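Local atomic coordinates of FAD-binding PCMH-type domain-containing protein (Gibberella zeae, PDB entry 6YJO), a protein that binds FAD through two covalent links and probably acts as an oxygen-dependent oxidoreductase, in line with its flavoprotein family. Residues A33-C38 and D89-R94; I72-T77 and V117-A122. One frame throughout, in Å; residues are numbered along the deposited sequence.

Contact 1. Residues A33-C38 and D89-R94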
ATOM      1  N   ALA A  33     -17.362  26.670  -9.458  1.00101.47           N
ATOM      2  CA  ALA A  33     -18.089  26.769 -10.719  1.00104.39           C
ATOM      3  C   ALA A  33     -17.231  27.300 -11.858  1.00101.13           C
ATOM      4  O   ALA A  33     -17.518  27.008 -13.025  1.00100.91           O
ATOM      5  CB  ALA A  33     -19.325  27.657 -10.560  1.00111.35           C
ATOM      6  N   ALA A  34     -16.199  28.086 -11.542  1.00 97.84           N
ATOM      7  CA  ALA A  34     -15.172  28.397 -12.527  1.00100.39           C
ATOM      8  C   ALA A  34     -14.609  27.116 -13.124  1.00 99.73           C
ATOM      9  O   ALA A  34     -14.562  26.953 -14.348  1.00103.06           O
ATOM     10  CB  ALA A  34     -14.063  29.232 -11.883  1.00100.90           C
ATOM     11  N   LEU A  35     -14.184  26.190 -12.260  1.00 95.95           N
ATOM     12  CA  LEU A  35     -13.791  24.846 -12.665  1.00 92.05           C
ATOM     13  C   LEU A  35     -14.912  24.149 -13.421  1.00 90.42           C
ATOM     14  O   LEU A  35     -14.847  24.009 -14.645  1.00 90.35           O
ATOM     15  CB  LEU A  35     -13.401  24.011 -11.443  1.00 89.94           C
ATOM     16  CG  LEU A  35     -11.924  23.930 -11.058  1.00 86.86           C
ATOM     17  CD1 LEU A  35     -11.762  23.368  -9.654  1.00 84.36           C
ATOM     18  CD2 LEU A  35     -11.177  23.075 -12.064  1.00 84.64           C
ATOM     19  N   ASN A  36     -15.942  23.714 -12.691  1.00 90.26           N
ATOM     20  CA  ASN A  36     -17.041  22.912 -13.225  1.00 90.77           C
ATOM     21  C   ASN A  36     -17.450  23.346 -14.627  1.00 94.19           C
ATOM     22  O   ASN A  36     -17.839  22.513 -15.452  1.00 94.78           O
ATOM     23  CB  ASN A  36     -18.250  22.972 -12.286  1.00 91.37           C
ATOM     24  CG  ASN A  36     -18.482  21.665 -11.545  1.00 90.37           C
ATOM     25  OD1 ASN A  36     -17.595  20.812 -11.465  1.00 88.79           O
ATOM     26  ND2 ASN A  36     -19.682  21.502 -10.998  1.00 91.57           N
ATOM     27  N   ALA A  37     -17.376  24.649 -14.906  1.00 95.04           N
ATOM     28  CA  ALA A  37     -17.674  25.133 -16.249  1.00 94.21           C
ATOM     29  C   ALA A  37     -16.600  24.696 -17.237  1.00 90.69           C
ATOM     30  O   ALA A  37     -16.907  24.128 -18.291  1.00 90.42           O
ATOM     31  CB  ALA A  37     -17.815  26.653 -16.238  1.00 96.62           C
ATOM     32  N   CYS A  38     -15.329  24.950 -16.908  1.00 88.42           N
ATOM     33  CA  CYS A  38     -14.229  24.484 -17.747  1.00 88.40           C
ATOM     34  C   CYS A  38     -14.375  23.001 -18.060  1.00 86.79           C
ATOM     35  O   CYS A  38     -14.258  22.583 -19.217  1.00 84.95           O
ATOM     36  CB  CYS A  38     -12.891  24.757 -17.056  1.00 89.46           C
ATOM     37  SG  CYS A  38     -11.411  24.333 -18.034  1.00 90.52           S
ATOM     38  N   ASP A  89      -4.838  23.264 -14.290  1.00 68.69           N
ATOM     39  CA  ASP A  89      -3.800  24.269 -14.497  1.00 69.91           C
ATOM     40  C   ASP A  89      -4.401  25.639 -14.786  1.00 73.56           C
ATOM     41  O   ASP A  89      -3.841  26.663 -14.378  1.00 75.37           O
ATOM     42  CB  ASP A  89      -2.881  23.846 -15.644  1.00 68.08           C
ATOM     43  CG  ASP A  89      -1.674  24.754 -15.786  1.00 69.07           C
ATOM     44  OD1 ASP A  89      -1.357  25.478 -14.818  1.00 70.29           O
ATOM     45  OD2 ASP A  89      -1.046  24.754 -16.867  1.00 68.72           O
ATOM     46  N   GLN A  90      -5.540  25.679 -15.481  1.00 75.44           N
ATOM     47  CA  GLN A  90      -6.158  26.948 -15.855  1.00 80.35           C
ATOM     48  C   GLN A  90      -6.603  27.732 -14.627  1.00 83.88           C
ATOM     49  O   GLN A  90      -6.395  28.948 -14.553  1.00 86.17           O
ATOM     50  CB  GLN A  90      -7.349  26.685 -16.783  1.00 82.28           C
ATOM     51  CG  GLN A  90      -8.303  27.862 -16.964  1.00 88.13           C
ATOM     52  CD  GLN A  90      -7.600  29.132 -17.384  1.00 89.98           C
ATOM     53  OE1 GLN A  90      -6.658  29.107 -18.176  1.00 88.82           O
ATOM     54  NE2 GLN A  90      -8.057  30.260 -16.851  1.00 92.80           N
ATOM     55  N   ASN A  91      -7.211  27.056 -13.654  1.00 82.34           N
ATOM     56  CA  ASN A  91      -7.796  27.703 -12.487  1.00 83.34           C
ATOM     57  C   ASN A  91      -6.861  27.706 -11.282  1.00 79.63           C
ATOM     58  O   ASN A  91      -7.301  28.017 -10.172  1.00 76.06           O
ATOM     59  CB  ASN A  91      -9.130  27.031 -12.138  1.00 85.72           C
ATOM     60  CG  ASN A  91     -10.215  27.347 -13.150  1.00 91.15           C
ATOM     61  OD1 ASN A  91     -10.730  28.464 -13.194  1.00 94.70           O
ATOM     62  ND2 ASN A  91     -10.566  26.365 -13.971  1.00 89.58           N
ATOM     63  N   LYS A  92      -5.582  27.379 -11.482  1.00 81.52           N
ATOM     64  CA  LYS A  92      -4.571  27.426 -10.423  1.00 81.86           C
ATOM     65  C   LYS A  92      -4.990  26.618  -9.196  1.00 79.11           C
ATOM     66  O   LYS A  92      -4.670  26.979  -8.062  1.00 80.24           O
ATOM     67  CB  LYS A  92      -4.259  28.871 -10.019  1.00 86.03           C
ATOM     68  CG  LYS A  92      -2.869  29.050  -9.399  1.00 88.65           C
ATOM     69  CD  LYS A  92      -2.829  30.167  -8.353  1.00 92.02           C
ATOM     70  CE  LYS A  92      -2.940  29.634  -6.923  1.00 91.96           C
ATOM     71  NZ  LYS A  92      -4.151  30.133  -6.213  1.00 94.20           N
ATOM     72  N   VAL A  93      -5.719  25.522  -9.406  1.00 76.94           N
ATOM     73  CA  VAL A  93      -6.031  24.591  -8.327  1.00 74.08           C
ATOM     74  C   VAL A  93      -5.000  23.474  -8.323  1.00 68.56           C
ATOM     75  O   VAL A  93      -4.539  23.018  -9.377  1.00 65.89           O
ATOM     76  CB  VAL A  93      -7.458  24.016  -8.457  1.00 73.70           C
ATOM     77  CG1 VAL A  93      -8.508  25.111  -8.302  1.00 77.65           C
ATOM     78  CG2 VAL A  93      -7.638  23.251  -9.771  1.00 71.10           C
ATOM     79  N   ARG A  94      -4.624  23.044  -7.125  1.00 65.76           N
ATOM     80  CA  ARG A  94      -3.948  21.765  -6.972  1.00 60.67           C
ATOM     81  C   ARG A  94      -4.903  20.646  -7.368  1.00 57.68           C
ATOM     82  O   ARG A  94      -6.114  20.740  -7.156  1.00 58.93           O
ATOM     83  CB  ARG A  94      -3.472  21.602  -5.529  1.00 58.88           C
ATOM     84  CG  ARG A  94      -2.300  22.500  -5.186  1.00 58.11           C
ATOM     85  CD  ARG A  94      -2.205  22.728  -3.699  1.00 57.67           C
ATOM     86  NE  ARG A  94      -0.897  23.239  -3.308  1.00 57.26           N
ATOM     87  CZ  ARG A  94      -0.491  23.353  -2.050  1.00 56.95           C
ATOM     88  NH1 ARG A  94      -1.292  22.989  -1.060  1.00 58.06           N
ATOM     89  NH2 ARG A  94       0.717  23.829  -1.781  1.00 57.29           N
TER

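Contact 2. Residues I72-T77 and V117-A122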
ATOM      1  N   ILE A  72     -15.034  17.646  -8.431  1.00 69.56           N
ATOM      2  CA  ILE A  72     -14.717  16.242  -8.665  1.00 66.54           C
ATOM      3  C   ILE A  72     -14.955  15.957 -10.140  1.00 66.39           C
ATOM      4  O   ILE A  72     -16.054  16.199 -10.655  1.00 68.68           O
ATOM      5  CB  ILE A  72     -15.571  15.300  -7.800  1.00 67.59           C
ATOM      6  CG1 ILE A  72     -15.311  15.508  -6.308  1.00 66.71           C
ATOM      7  CG2 ILE A  72     -15.287  13.856  -8.184  1.00 65.66           C
ATOM      8  CD1 ILE A  72     -16.380  14.882  -5.436  1.00 67.38           C
ATOM      9  N   ALA A  73     -13.930  15.453 -10.821  1.00 64.20           N
ATOM     10  CA  ALA A  73     -14.093  14.889 -12.152  1.00 63.58           C
ATOM     11  C   ALA A  73     -14.287  13.383 -12.041  1.00 61.97           C
ATOM     12  O   ALA A  73     -13.788  12.741 -11.113  1.00 59.73           O
ATOM     13  CB  ALA A  73     -12.886  15.199 -13.039  1.00 62.07           C
ATOM     14  N   LEU A  74     -15.045  12.830 -12.982  1.00 64.52           N
ATOM     15  CA  LEU A  74     -15.313  11.395 -13.056  1.00 66.02           C
ATOM     16  C   LEU A  74     -15.039  10.937 -14.484  1.00 68.60           C
ATOM     17  O   LEU A  74     -15.966  10.633 -15.246  1.00 71.40           O
ATOM     18  CB  LEU A  74     -16.748  11.088 -12.625  1.00 69.07           C
ATOM     19  CG  LEU A  74     -17.148   9.610 -12.607  1.00 68.33           C
ATOM     20  CD1 LEU A  74     -16.203   8.797 -11.727  1.00 65.97           C
ATOM     21  CD2 LEU A  74     -18.584   9.444 -12.136  1.00 71.21           C
ATOM     22  N   PRO A  75     -13.770  10.891 -14.883  1.00 67.74           N
ATOM     23  CA  PRO A  75     -13.439  10.512 -16.259  1.00 68.91           C
ATOM     24  C   PRO A  75     -13.710   9.039 -16.522  1.00 68.70           C
ATOM     25  O   PRO A  75     -13.789   8.215 -15.609  1.00 69.88           O
ATOM     26  CB  PRO A  75     -11.941  10.818 -16.351  1.00 66.38           C
ATOM     27  CG  PRO A  75     -11.451  10.637 -14.954  1.00 64.88           C
ATOM     28  CD  PRO A  75     -12.561  11.181 -14.093  1.00 66.92           C
ATOM     29  N   THR A  76     -13.861   8.719 -17.809  1.00 68.50           N
ATOM     30  CA  THR A  76     -13.854   7.339 -18.270  1.00 67.24           C
ATOM     31  C   THR A  76     -12.860   7.114 -19.398  1.00 67.03           C
ATOM     32  O   THR A  76     -12.709   5.972 -19.847  1.00 68.06           O
ATOM     33  CB  THR A  76     -15.253   6.901 -18.738  1.00 68.96           C
ATOM     34  OG1 THR A  76     -15.603   7.602 -19.937  1.00 71.43           O
ATOM     35  CG2 THR A  76     -16.287   7.174 -17.654  1.00 69.11           C
ATOM     36  N   THR A  77     -12.184   8.162 -19.867  1.00 65.91           N
ATOM     37  CA  THR A  77     -11.164   8.047 -20.897  1.00 63.56           C
ATOM     38  C   THR A  77      -9.924   8.816 -20.469  1.00 60.83           C
ATOM     39  O   THR A  77      -9.978   9.711 -19.620  1.00 60.04           O
ATOM     40  CB  THR A  77     -11.640   8.586 -22.255  1.00 65.48           C
ATOM     41  OG1 THR A  77     -11.860  10.000 -22.160  1.00 67.03           O
ATOM     42  CG2 THR A  77     -12.926   7.898 -22.692  1.00 67.60           C
ATOM     43  N   VAL A 117     -10.383  16.985  -7.884  1.00 55.06           N
ATOM     44  CA  VAL A 117     -10.149  15.581  -7.568  1.00 53.93           C
ATOM     45  C   VAL A 117     -10.668  14.735  -8.720  1.00 52.01           C
ATOM     46  O   VAL A 117     -11.876  14.702  -8.980  1.00 53.00           O
ATOM     47  CB  VAL A 117     -10.801  15.189  -6.232  1.00 55.56           C
ATOM     48  CG1 VAL A 117     -10.703  13.691  -6.017  1.00 54.65           C
ATOM     49  CG2 VAL A 117     -10.128  15.930  -5.086  1.00 55.01           C
ATOM     50  N   ILE A 118      -9.751  14.050  -9.395  1.00 51.44           N
ATOM     51  CA  ILE A 118     -10.039  13.269 -10.593  1.00 53.84           C
ATOM     52  C   ILE A 118     -10.237  11.826 -10.139  1.00 56.36           C
ATOM     53  O   ILE A 118      -9.272  11.120  -9.832  1.00 56.18           O
ATOM     54  CB  ILE A 118      -8.912  13.398 -11.624  1.00 53.12           C
ATOM     55  CG1 ILE A 118      -8.731  14.868 -12.032  1.00 54.62           C
ATOM     56  CG2 ILE A 118      -9.188  12.534 -12.852  1.00 53.49           C
ATOM     57  CD1 ILE A 118      -7.537  15.130 -12.936  1.00 54.40           C
ATOM     58  N   VAL A 119     -11.494  11.391 -10.084  1.00 58.97           N
ATOM     59  CA  VAL A 119     -11.847  10.053  -9.618  1.00 58.14           C
ATOM     60  C   VAL A 119     -11.795   9.105 -10.812  1.00 56.81           C
ATOM     61  O   VAL A 119     -12.687   9.108 -11.665  1.00 56.08           O
ATOM     62  CB  VAL A 119     -13.232  10.040  -8.958  1.00 59.30           C
ATOM     63  CG1 VAL A 119     -13.671   8.606  -8.653  1.00 58.40           C
ATOM     64  CG2 VAL A 119     -13.231  10.879  -7.684  1.00 58.86           C
ATOM     65  N   VAL A 120     -10.760   8.269 -10.859  1.00 57.16           N
ATOM     66  CA  VAL A 120     -10.548   7.362 -11.982  1.00 58.66           C
ATOM     67  C   VAL A 120     -11.222   6.023 -11.703  1.00 59.52           C
ATOM     68  O   VAL A 120     -11.003   5.043 -12.425  1.00 57.74           O
ATOM     69  CB  VAL A 120      -9.045   7.177 -12.262  1.00 57.56           C
ATOM     70  CG1 VAL A 120      -8.368   8.527 -12.439  1.00 57.86           C
ATOM     71  CG2 VAL A 120      -8.374   6.381 -11.143  1.00 57.28           C
ATOM     72  N   ASP A 121     -12.065   5.983 -10.667  1.00 63.03           N
ATOM     73  CA  ASP A 121     -12.713   4.736 -10.266  1.00 67.13           C
ATOM     74  C   ASP A 121     -13.526   4.117 -11.401  1.00 65.04           C
ATOM     75  O   ASP A 121     -13.680   2.891 -11.453  1.00 62.18           O
ATOM     76  CB  ASP A 121     -13.607   5.001  -9.050  1.00 75.41           C
ATOM     77  CG  ASP A 121     -14.353   3.764  -8.581  1.00 82.91           C
ATOM     78  OD1 ASP A 121     -13.926   2.639  -8.916  1.00 84.83           O
ATOM     79  OD2 ASP A 121     -15.372   3.922  -7.873  1.00 86.87           O
ATOM     80  N   ALA A 122     -14.060   4.935 -12.312  1.00 65.35           N
ATOM     81  CA  ALA A 122     -14.879   4.419 -13.404  1.00 65.09           C
ATOM     82  C   ALA A 122     -14.058   3.771 -14.515  1.00 63.16           C
ATOM     83  O   ALA A 122     -14.633   3.088 -15.370  1.00 64.83           O
ATOM     84  CB  ALA A 122     -15.741   5.542 -13.990  1.00 66.02           C
TER

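Contact 1. Residues A33-C38 and D89-R94
Asn91 reaches across to the helix of residues 33-38 and lays its amide against Ala34 and Leu35. Its two amide atoms meet different residues. Asn91 OD1 lies 3.7 Å from Ala34 CB. Asn91 ND2 comes to 3.8 Å from Leu35 CA. Asn91 ND2 is also 3.9 Å from Leu35 CD2, and Cys38 CB is its more distant neighbour. None of these is a hydrogen bond: the amide packs against carbon, and no hydrogen bond joins the two segments. The side chains of Leu35 and Asn91 cross obliquely. Beside them, Leu35 and Val93 meet tip to tip. Leu35 CD1 faces both Val93 methyls, 3.9 Å from CG1 and 4.1 Å from CG2. Leu35 is buried, while Ala34 is exposed, so the contact runs from the surface inward.

The amide is positioned from its own side. Asn91 CG is anti to the carbonyl carbon (chi1 -71°), which sends it out toward helix 32-41. ND2 donates a hydrogen bond to the carbonyl O of Cys87, one turn back in helix 78-90. This gives one N-H of the amide an acceptor, while the other segment offers ND2 carbon neighbours, and it limits rotation of the amide. Asn91 is also the first residue to leave helical backbone angles. The chain then turns through Lys92 and brings Val93 to Leu35.

Cys38 adds a covalent tie. Its SG is anti to the backbone N (chi1 -176°) and forms a disulfide with Cys87. Cys87 thus serves twice: its SG closes the disulfide and its carbonyl O accepts from Asn91 ND2. Helix 32-41 is thus pinned to the C-terminal end of helix 78-90, just before strand 95-98. Leu35 also touches Ala71, which places this helix beside the start of strand 71-73.

Contact 2. Residues I72-T77 and V117-A122
Ala73 uses both its backbone N and its O to bind the strand of residues 117-119. Ala73 N donates to Val117 O at 2.9 Å. Ala73 O accepts from Val119 N, also at 2.9 Å, in a straighter bond (165° at the hydrogen, against 145°). The pairing is parallel: Ala73 bonds either side of its bridge partner Ile118. Val117 O also receives a CA-H...O contact from Ile72 CA at 3.2 Å.

One step earlier in the ladder, Val117 pairs with Ala71. Three residues bond outward: Ile118 with Ser96 and Lys98 of strand 95-98, Ile72 with Ile47, and Leu74 with Pro45. The pairing ends at Pro75; Pro75 CD lies 3.2 Å from Val119 O. Past it, His80 ND1 accepts from both Thr76 N and Thr77 N. Thr77 is the N-cap of helix 78-90, its side chain capping a backbone N. Asp121 OD2 forms a salt bridge with Arg337.

Side chains pack on both faces. Ile72 CG2, anti to the backbone N, meets Val119 CG2 at 3.7 Å. On the face of Ala73 and Ile118, Pro75 CG packs at 3.6 Å on Ile118 CG2, with side chains crossing at about a right angle. Beyond the strand, Leu74 CD1 lies against Val119 and Ala122 CB.

Val120 touches the FAD. Ala73's two bonds thus hold the ladder; Pro75 lacks the N-H to continue it, and apolar contacts take over.

How the contacts relate
Contacts 1 and 2 lie on the same side of the chain's centre, with centres 15 Å apart. Their nearest atoms are about 5 Å apart and do not touch. Their segments alternate along the chain: 33-38, 72-77, 89-94, 117-122. Helix 78-90 joins 72-77 to 89-94, and the chain continues into strand 95-98. Strand 71-73, helix 78-90 and strand 95-98 form a beta-alpha-beta crossover, with parallel strand 116-119 between the two strands. Contact 2 pairs strands 71-73 and 116-119 of this three-stranded sheet. Contact 1 fastens helix 32-41 to the crossover helix, at the periphery, while contact 2 builds part of the sheet whose end reaches the FAD pocket through Val120.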